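Tannase (Lactobacillus plantarum, PDB 3WA7) hydrolyses the ester bonds of tannins, probably through a serine nucleophile of the alpha/beta-hydrolase type. Local coordinates at residues G173-S178 and S405-W411; A215-F220 and R420-I426. One frame throughout, in Å; residues are numbered along the deposited sequence.

Contact 1. Residues G173-S178 and S405-W411; sequences GASGNS and SQVAKHW
Trp411 lays the six-membered end of its indole against the last turn of helix 164-174: CH2 stands 3.8 Å from Ala174 CB and 3.6 Å from Ala174 N, while CZ2 lies 3.9 Å from Gly173 C. Its m rotamer (chi2 65°) brings NE1 back to Ala408 O, a 2.9 Å hydrogen bond that ties the indole to its own chain. At Gly173 an ideal CB would sit a tight 3.5 Å from Trp411 CH2; at Gly176 it would clash, 2.2 Å from Gln406 O. The helix ends here. Ser175 (phi/psi -107/27) is the first residue to leave helical angles, and a type II beta turn runs from Ser175 to Ser178, closed by Ser178 N to Ser175 O at 3.1 Å, with Asn177 at 59/36.

The extended run 405-408 passes antiparallel to this end, in the register Gly173-Ala408, Ala174-Val407, Gly176-Gln406 and Ser178-Ser405, with CA atoms 4.7 to 5.0 Å apart. It supplies donors to the carbonyls there: Ala408 N to Gly173 O 2.9 Å, Ser405 OG (chi1 p) to Ala174 O 2.7 Å, Gln406 N to Gly176 O 2.8 Å. A water 2.9 Å from both Gly173 O and Gln406 O fills the gap. Asn177 ND2 donates to Gln406 OE1 (2.6 Å), and also to Asp196.

Helix 164-174 follows the probable nucleophile elbow (Gly161, Ser163, Gly165) of the alpha/beta-hydrolase fold; its C-terminal end is tied to the lead-in of strand 410-414, which runs between strands 199-203 and 440-444, with Tyr399 of helix 398-401 touching Ser405.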
ATOM      1  N   GLY A 173       0.016  -4.335  -9.387  1.00  5.29           N
ATOM      2  CA  GLY A 173      -0.753  -5.512  -9.749  1.00  5.62           C
ATOM      3  C   GLY A 173      -1.959  -5.196 -10.614  1.00  6.13           C
ATOM      4  O   GLY A 173      -2.325  -5.971 -11.497  1.00  6.98           O
ATOM      5  N   ALA A 174      -2.572  -4.042 -10.377  1.00  5.91           N
ATOM      6  CA  ALA A 174      -3.758  -3.650 -11.126  1.00  6.92           C
ATOM      7  C   ALA A 174      -3.511  -3.097 -12.528  1.00  8.39           C
ATOM      8  O   ALA A 174      -4.345  -3.282 -13.418  1.00  7.52           O
ATOM      9  CB  ALA A 174      -4.558  -2.627 -10.313  1.00  7.36           C
ATOM     10  N   SER A 175      -2.365  -2.452 -12.737  1.00  7.49           N
ATOM     11  CA  SER A 175      -2.089  -1.800 -14.020  1.00  6.97           C
ATOM     12  C   SER A 175      -1.075  -2.419 -14.970  1.00  7.21           C
ATOM     13  O   SER A 175      -0.481  -1.705 -15.776  1.00  5.70           O
ATOM     14  CB  SER A 175      -1.661  -0.355 -13.756  1.00  8.79           C
ATOM     15  OG  SER A 175      -0.418  -0.322 -13.068  1.00  8.77           O
ATOM     16  N   GLY A 176      -0.886  -3.729 -14.894  1.00  7.21           N
ATOM     17  CA  GLY A 176       0.077  -4.385 -15.761  1.00  7.29           C
ATOM     18  C   GLY A 176       0.008  -4.017 -17.233  1.00  8.62           C
ATOM     19  O   GLY A 176      -1.021  -4.179 -17.882  1.00  8.12           O
ATOM     20  N   ASN A 177       1.120  -3.505 -17.753  1.00  8.86           N
ATOM     21  CA  ASN A 177       1.238  -3.142 -19.157  1.00  9.47           C
ATOM     22  C   ASN A 177       0.243  -2.109 -19.662  1.00 10.99           C
ATOM     23  O   ASN A 177      -0.220  -2.179 -20.805  1.00 12.27           O
ATOM     24  CB  ASN A 177       1.171  -4.411 -19.998  1.00  9.44           C
ATOM     25  CG  ASN A 177       2.229  -5.414 -19.586  1.00  9.71           C
ATOM     26  OD1 ASN A 177       3.400  -5.066 -19.475  1.00 11.10           O
ATOM     27  ND2 ASN A 177       1.825  -6.656 -19.356  1.00  8.96           N
ATOM     28  N   SER A 178      -0.083  -1.150 -18.802  1.00 10.36           N
ATOM     29  CA  SER A 178      -0.989  -0.067 -19.165  1.00 11.47           C
ATOM     30  C   SER A 178      -0.199   0.897 -20.042  1.00 11.34           C
ATOM     31  O   SER A 178       0.904   1.306 -19.679  1.00 12.51           O
ATOM     32  CB  SER A 178      -1.471   0.667 -17.916  1.00 11.04           C
ATOM     33  OG  SER A 178      -2.056   1.909 -18.264  1.00 12.53           O
ATOM     34  N   SER A 405      -5.452  -3.034 -18.879  1.00  6.93           N
ATOM     35  CA  SER A 405      -4.242  -3.637 -18.340  1.00  7.56           C
ATOM     36  C   SER A 405      -4.419  -5.119 -18.073  1.00  7.54           C
ATOM     37  O   SER A 405      -5.530  -5.644 -18.133  1.00  8.67           O
ATOM     38  CB  SER A 405      -3.873  -2.951 -17.027  1.00  6.56           C
ATOM     39  OG  SER A 405      -4.892  -3.168 -16.062  1.00  8.66           O
ATOM     40  N   GLN A 406      -3.307  -5.786 -17.779  1.00  8.49           N
ATOM     41  CA  GLN A 406      -3.322  -7.201 -17.444  1.00  9.48           C
ATOM     42  C   GLN A 406      -3.171  -7.200 -15.922  1.00 10.17           C
ATOM     43  O   GLN A 406      -2.137  -6.805 -15.385  1.00 11.90           O
ATOM     44  CB  GLN A 406      -2.174  -7.920 -18.165  1.00  8.91           C
ATOM     45  CG  GLN A 406      -2.398  -7.934 -19.684  1.00 10.30           C
ATOM     46  CD  GLN A 406      -1.232  -8.482 -20.483  1.00 13.21           C
ATOM     47  OE1 GLN A 406      -0.112  -7.992 -20.380  1.00 17.57           O
ATOM     48  NE2 GLN A 406      -1.499  -9.497 -21.300  1.00 15.63           N
ATOM     49  N   VAL A 407      -4.236  -7.617 -15.245  1.00  8.07           N
ATOM     50  CA  VAL A 407      -4.312  -7.615 -13.784  1.00  8.33           C
ATOM     51  C   VAL A 407      -3.845  -8.889 -13.083  1.00  7.31           C
ATOM     52  O   VAL A 407      -4.182  -9.995 -13.501  1.00  8.85           O
ATOM     53  CB  VAL A 407      -5.773  -7.321 -13.346  1.00  7.50           C
ATOM     54  CG1 VAL A 407      -5.861  -7.175 -11.832  1.00  8.07           C
ATOM     55  CG2 VAL A 407      -6.276  -6.054 -14.041  1.00  9.17           C
ATOM     56  N   ALA A 408      -3.073  -8.725 -12.010  1.00  7.30           N
ATOM     57  CA  ALA A 408      -2.596  -9.868 -11.234  1.00  7.14           C
ATOM     58  C   ALA A 408      -3.830 -10.651 -10.792  1.00  8.34           C
ATOM     59  O   ALA A 408      -4.857 -10.061 -10.461  1.00  7.94           O
ATOM     60  CB  ALA A 408      -1.811  -9.388 -10.014  1.00  6.62           C
ATOM     61  N   LYS A 409      -3.734 -11.976 -10.776  1.00  7.96           N
ATOM     62  CA  LYS A 409      -4.882 -12.791 -10.399  1.00  9.68           C
ATOM     63  C   LYS A 409      -5.002 -13.106  -8.909  1.00  8.82           C
ATOM     64  O   LYS A 409      -6.052 -13.564  -8.456  1.00  8.45           O
ATOM     65  CB  LYS A 409      -4.865 -14.098 -11.198  1.00 10.24           C
ATOM     66  CG  LYS A 409      -4.855 -13.896 -12.712  1.00 15.89           C
ATOM     67  CD  LYS A 409      -6.027 -13.026 -13.168  1.00 19.17           C
ATOM     68  CE  LYS A 409      -5.958 -12.736 -14.662  1.00 23.71           C
ATOM     69  NZ  LYS A 409      -7.094 -11.889 -15.123  1.00 28.19           N
ATOM     70  N   HIS A 410      -3.948 -12.836  -8.145  1.00  7.54           N
ATOM     71  CA  HIS A 410      -3.946 -13.151  -6.714  1.00  8.33           C
ATOM     72  C   HIS A 410      -3.626 -11.946  -5.838  1.00  7.96           C
ATOM     73  O   HIS A 410      -2.593 -11.296  -6.020  1.00  7.09           O
ATOM     74  CB  HIS A 410      -2.924 -14.258  -6.454  1.00  8.68           C
ATOM     75  CG  HIS A 410      -3.009 -15.387  -7.434  1.00 10.52           C
ATOM     76  ND1 HIS A 410      -4.068 -16.267  -7.465  1.00 11.29           N
ATOM     77  CD2 HIS A 410      -2.188 -15.749  -8.449  1.00 11.31           C
ATOM     78  CE1 HIS A 410      -3.897 -17.123  -8.458  1.00 12.30           C
ATOM     79  NE2 HIS A 410      -2.765 -16.830  -9.070  1.00 11.31           N
ATOM     80  N   TRP A 411      -4.499 -11.680  -4.867  1.00  8.11           N
ATOM     81  CA  TRP A 411      -4.343 -10.536  -3.969  1.00  7.43           C
ATOM     82  C   TRP A 411      -4.482 -10.866  -2.484  1.00  7.86           C
ATOM     83  O   TRP A 411      -5.338 -11.660  -2.091  1.00  8.75           O
ATOM     84  CB  TRP A 411      -5.394  -9.465  -4.292  1.00  7.18           C
ATOM     85  CG  TRP A 411      -5.352  -8.949  -5.689  1.00  5.60           C
ATOM     86  CD1 TRP A 411      -5.608  -9.654  -6.831  1.00  7.81           C
ATOM     87  CD2 TRP A 411      -5.008  -7.623  -6.105  1.00  6.94           C
ATOM     88  NE1 TRP A 411      -5.437  -8.849  -7.930  1.00  7.98           N
ATOM     89  CE2 TRP A 411      -5.070  -7.598  -7.515  1.00  6.30           C
ATOM     90  CE3 TRP A 411      -4.653  -6.452  -5.423  1.00  7.31           C
ATOM     91  CZ2 TRP A 411      -4.787  -6.444  -8.261  1.00  6.23           C
ATOM     92  CZ3 TRP A 411      -4.373  -5.304  -6.164  1.00  5.75           C
ATOM     93  CH2 TRP A 411      -4.442  -5.312  -7.570  1.00  6.22           C
TER
HETATM   94  O   HOH W   1      -0.213  -6.884 -13.273  1.00  8.20           O

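Contact 2. Residues A215-F220 and R420-I426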
ATOM      1  N   ALA A 215     -14.920   9.000   2.261  1.00  4.85           N
ATOM      2  CA  ALA A 215     -14.948   7.786   3.068  1.00  5.10           C
ATOM      3  C   ALA A 215     -14.582   8.086   4.516  1.00  4.67           C
ATOM      4  O   ALA A 215     -15.181   7.538   5.445  1.00  4.16           O
ATOM      5  CB  ALA A 215     -13.985   6.742   2.494  1.00  4.93           C
ATOM      6  N   TYR A 216     -13.603   8.962   4.710  1.00  5.08           N
ATOM      7  CA  TYR A 216     -13.162   9.293   6.057  1.00  5.10           C
ATOM      8  C   TYR A 216     -14.270   9.945   6.870  1.00  4.28           C
ATOM      9  O   TYR A 216     -14.443   9.638   8.051  1.00  3.85           O
ATOM     10  CB  TYR A 216     -11.948  10.225   6.022  1.00  6.07           C
ATOM     11  CG  TYR A 216     -11.040  10.062   7.224  1.00  5.38           C
ATOM     12  CD1 TYR A 216     -10.199   8.953   7.338  1.00  5.79           C
ATOM     13  CD2 TYR A 216     -11.048  10.992   8.266  1.00  7.10           C
ATOM     14  CE1 TYR A 216      -9.389   8.768   8.460  1.00  6.32           C
ATOM     15  CE2 TYR A 216     -10.240  10.817   9.397  1.00  5.03           C
ATOM     16  CZ  TYR A 216      -9.417   9.705   9.486  1.00  6.29           C
ATOM     17  OH  TYR A 216      -8.626   9.521  10.597  1.00  8.04           O
ATOM     18  N   GLU A 217     -15.016  10.847   6.243  1.00  3.84           N
ATOM     19  CA  GLU A 217     -16.094  11.528   6.942  1.00  3.53           C
ATOM     20  C   GLU A 217     -17.323  10.648   7.130  1.00  4.83           C
ATOM     21  O   GLU A 217     -18.071  10.824   8.090  1.00  6.31           O
ATOM     22  CB  GLU A 217     -16.443  12.832   6.228  1.00  4.06           C
ATOM     23  CG  GLU A 217     -15.280  13.813   6.227  1.00  5.92           C
ATOM     24  CD  GLU A 217     -14.596  13.898   7.585  1.00  7.47           C
ATOM     25  OE1 GLU A 217     -15.293  14.120   8.596  1.00  6.59           O
ATOM     26  OE2 GLU A 217     -13.360  13.744   7.646  1.00  5.96           O
ATOM     27  N   TRP A 218     -17.548   9.705   6.220  1.00  3.43           N
ATOM     28  CA  TRP A 218     -18.669   8.794   6.399  1.00  5.12           C
ATOM     29  C   TRP A 218     -18.387   8.054   7.706  1.00  5.92           C
ATOM     30  O   TRP A 218     -19.285   7.814   8.514  1.00  5.76           O
ATOM     31  CB  TRP A 218     -18.746   7.773   5.262  1.00  6.14           C
ATOM     32  CG  TRP A 218     -19.613   6.593   5.614  1.00  6.81           C
ATOM     33  CD1 TRP A 218     -20.980   6.550   5.626  1.00  6.98           C
ATOM     34  CD2 TRP A 218     -19.168   5.318   6.095  1.00  6.60           C
ATOM     35  NE1 TRP A 218     -21.412   5.329   6.092  1.00  8.11           N
ATOM     36  CE2 TRP A 218     -20.320   4.555   6.387  1.00  6.59           C
ATOM     37  CE3 TRP A 218     -17.905   4.750   6.313  1.00  8.38           C
ATOM     38  CZ2 TRP A 218     -20.249   3.250   6.887  1.00  8.77           C
ATOM     39  CZ3 TRP A 218     -17.834   3.448   6.814  1.00  9.72           C
ATOM     40  CH2 TRP A 218     -19.001   2.715   7.094  1.00  9.02           C
ATOM     41  N   GLN A 219     -17.121   7.708   7.912  1.00  5.23           N
ATOM     42  CA  GLN A 219     -16.722   6.982   9.109  1.00  5.82           C
ATOM     43  C   GLN A 219     -16.627   7.812  10.387  1.00  6.50           C
ATOM     44  O   GLN A 219     -17.118   7.394  11.440  1.00  8.33           O
ATOM     45  CB  GLN A 219     -15.382   6.289   8.872  1.00  4.62           C
ATOM     46  CG  GLN A 219     -14.906   5.453  10.057  1.00  4.07           C
ATOM     47  CD  GLN A 219     -13.707   4.599   9.707  1.00  3.41           C
ATOM     48  OE1 GLN A 219     -13.718   3.886   8.705  1.00  5.64           O
ATOM     49  NE2 GLN A 219     -12.669   4.659  10.534  1.00  5.01           N
ATOM     50  N   PHE A 220     -16.025   8.994  10.302  1.00  5.50           N
ATOM     51  CA  PHE A 220     -15.834   9.808  11.501  1.00  6.05           C
ATOM     52  C   PHE A 220     -16.725  11.023  11.731  1.00  5.98           C
ATOM     53  O   PHE A 220     -16.518  11.759  12.695  1.00  6.63           O
ATOM     54  CB  PHE A 220     -14.361  10.232  11.597  1.00  6.15           C
ATOM     55  CG  PHE A 220     -13.427   9.102  11.949  1.00  6.87           C
ATOM     56  CD1 PHE A 220     -12.458   8.667  11.045  1.00  8.81           C
ATOM     57  CD2 PHE A 220     -13.510   8.479  13.191  1.00  8.08           C
ATOM     58  CE1 PHE A 220     -11.581   7.626  11.379  1.00  8.98           C
ATOM     59  CE2 PHE A 220     -12.639   7.438  13.533  1.00  7.26           C
ATOM     60  CZ  PHE A 220     -11.673   7.015  12.625  1.00  7.60           C
ATOM     61  N   ARG A 420      -6.401   4.136  11.677  1.00  4.94           N
ATOM     62  CA  ARG A 420      -7.295   5.238  11.320  1.00  7.37           C
ATOM     63  C   ARG A 420      -6.712   6.184  10.270  1.00  5.37           C
ATOM     64  O   ARG A 420      -7.199   7.307  10.107  1.00  5.28           O
ATOM     65  CB  ARG A 420      -7.649   6.049  12.572  1.00  6.46           C
ATOM     66  CG  ARG A 420      -8.087   5.195  13.749  1.00  7.68           C
ATOM     67  CD  ARG A 420      -7.079   5.280  14.872  1.00  8.05           C
ATOM     68  NE  ARG A 420      -7.100   6.589  15.516  1.00  9.02           N
ATOM     69  CZ  ARG A 420      -6.070   7.430  15.565  1.00 10.24           C
ATOM     70  NH1 ARG A 420      -4.910   7.109  15.000  1.00 11.70           N
ATOM     71  NH2 ARG A 420      -6.200   8.594  16.191  1.00  9.97           N
ATOM     72  N   ASP A 421      -5.678   5.747   9.556  1.00  5.66           N
ATOM     73  CA  ASP A 421      -5.066   6.603   8.543  1.00  5.85           C
ATOM     74  C   ASP A 421      -5.983   6.811   7.347  1.00  6.61           C
ATOM     75  O   ASP A 421      -5.842   7.778   6.600  1.00  6.89           O
ATOM     76  CB  ASP A 421      -3.714   6.036   8.110  1.00  7.04           C
ATOM     77  CG  ASP A 421      -2.630   6.305   9.132  1.00  9.62           C
ATOM     78  OD1 ASP A 421      -2.736   5.793  10.267  1.00  8.93           O
ATOM     79  OD2 ASP A 421      -1.676   7.044   8.810  1.00  9.74           O
ATOM     80  N   THR A 422      -6.922   5.891   7.170  1.00  6.67           N
ATOM     81  CA  THR A 422      -7.914   5.999   6.111  1.00  5.55           C
ATOM     82  C   THR A 422      -9.093   5.150   6.575  1.00  5.05           C
ATOM     83  O   THR A 422      -8.927   4.256   7.404  1.00  5.53           O
ATOM     84  CB  THR A 422      -7.375   5.498   4.743  1.00  4.72           C
ATOM     85  OG1 THR A 422      -8.262   5.926   3.700  1.00  5.84           O
ATOM     86  CG2 THR A 422      -7.261   3.979   4.718  1.00  5.53           C
ATOM     87  N   SER A 423     -10.282   5.439   6.068  1.00  4.03           N
ATOM     88  CA  SER A 423     -11.466   4.684   6.467  1.00  4.32           C
ATOM     89  C   SER A 423     -11.371   3.205   6.119  1.00  4.73           C
ATOM     90  O   SER A 423     -10.750   2.826   5.124  1.00  5.22           O
ATOM     91  CB  SER A 423     -12.716   5.261   5.799  1.00  5.52           C
ATOM     92  OG  SER A 423     -13.835   4.418   6.023  1.00  5.58           O
ATOM     93  N   PHE A 424     -11.996   2.376   6.950  1.00  4.91           N
ATOM     94  CA  PHE A 424     -12.033   0.935   6.727  1.00  4.91           C
ATOM     95  C   PHE A 424     -12.725   0.674   5.396  1.00  5.17           C
ATOM     96  O   PHE A 424     -12.483  -0.340   4.751  1.00  5.85           O
ATOM     97  CB  PHE A 424     -12.825   0.247   7.841  1.00  4.62           C
ATOM     98  CG  PHE A 424     -12.221   0.414   9.202  1.00  5.38           C
ATOM     99  CD1 PHE A 424     -12.954   0.988  10.236  1.00  3.61           C
ATOM    100  CD2 PHE A 424     -10.917  -0.005   9.450  1.00  5.77           C
ATOM    101  CE1 PHE A 424     -12.393   1.145  11.506  1.00  5.18           C
ATOM    102  CE2 PHE A 424     -10.347   0.145  10.710  1.00  5.65           C
ATOM    103  CZ  PHE A 424     -11.085   0.720  11.741  1.00  5.85           C
ATOM    104  N   ALA A 425     -13.591   1.603   4.994  1.00  4.78           N
ATOM    105  CA  ALA A 425     -14.326   1.471   3.738  1.00  4.62           C
ATOM    106  C   ALA A 425     -13.405   1.366   2.530  1.00  5.23           C
ATOM    107  O   ALA A 425     -13.724   0.686   1.558  1.00  6.18           O
ATOM    108  CB  ALA A 425     -15.271   2.654   3.560  1.00  5.69           C
ATOM    109  N   ILE A 426     -12.264   2.049   2.590  1.00  5.31           N
ATOM    110  CA  ILE A 426     -11.310   2.039   1.488  1.00  5.82           C
ATOM    111  C   ILE A 426     -10.782   0.636   1.151  1.00  5.67           C
ATOM    112  O   ILE A 426     -10.905   0.186   0.013  1.00  6.17           O
ATOM    113  CB  ILE A 426     -10.144   3.023   1.779  1.00  5.90           C
ATOM    114  CG1 ILE A 426     -10.671   4.464   1.736  1.00  5.56           C
ATOM    115  CG2 ILE A 426      -9.017   2.834   0.774  1.00  6.45           C
ATOM    116  CD1 ILE A 426     -11.253   4.884   0.383  1.00  8.05           C
TER
HETATM  117  O   HOH W   2     -10.088   3.557   9.795  1.00  6.52           O
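Gln219 reaches out from helix 209-220 with chi1 and chi2 both t, and its OE1 takes two hydrogen bonds at once, from Ser423 OG at 2.7 Å and from Phe424 N at 2.9 Å. The other end of the same amide is used as well: NE2 donates to a water 2.9 Å away, which in turn donates to Thr422 O at 2.7 Å. Ser423, also t, has its hydroxyl doing double duty, because OG accepts from Ala425 N (3.0 Å) and so caps the start of the helix that continues to residue 436. Gln219 thus grips a capping residue.

In the alpha/beta-hydrolase fold the loop after strand 410-414 usually carries the acid of the triad, and the geometry here fits that: Asp421 N bonds to Asp419, the likely acid partner of His451 and Ser163, and the Asp421 side chain touches His451. Next to this loop, Tyr216 swings out in a t rotamer (chi1 -151°) so that OH donates to Arg420 O at 2.7 Å, and the ring edge runs past Thr422 CA and Ser423 N. The same OH accepts from Met342 N and Lys343 N. Arg420 turns its guanidinium away to the carbonyls of Thr340 and His227, leaving CB 4.1 Å from Phe220 CZ.

The backbones come nearest at Tyr216 CA to Ser423 CA, 4.9 Å. Beside them the small Ala215 and Ser423 meet CB to CB at 3.8 Å, and Ala215 CB lies 3.9 Å from Ile426 CD1, whose m,m conformation brings it in. Trp218, t at chi1, sets CZ3 4.2 Å from Ala425 CB, while its NE1 bonds to Gly288 O.

Both contacts are largely buried, but only contact 1 has an exposed residue among those that touch, Gln406. Their centres lie 26 Å apart, with the nearest atoms about 11 Å from each other. Strand 410-414 ties them together: contact 1 holds its first residues and the segment leading into it, and contact 2 the loop after it and the start of helix 425-436. Along the chain their segments alternate. The chemistry differs accordingly. In contact 1 carbonyls of a helix end and the turn after it accept most of the bonds, whereas in contact 2 side chains, Gln219 and Tyr216, reach from a helix to a loop beside the probable catalytic triad.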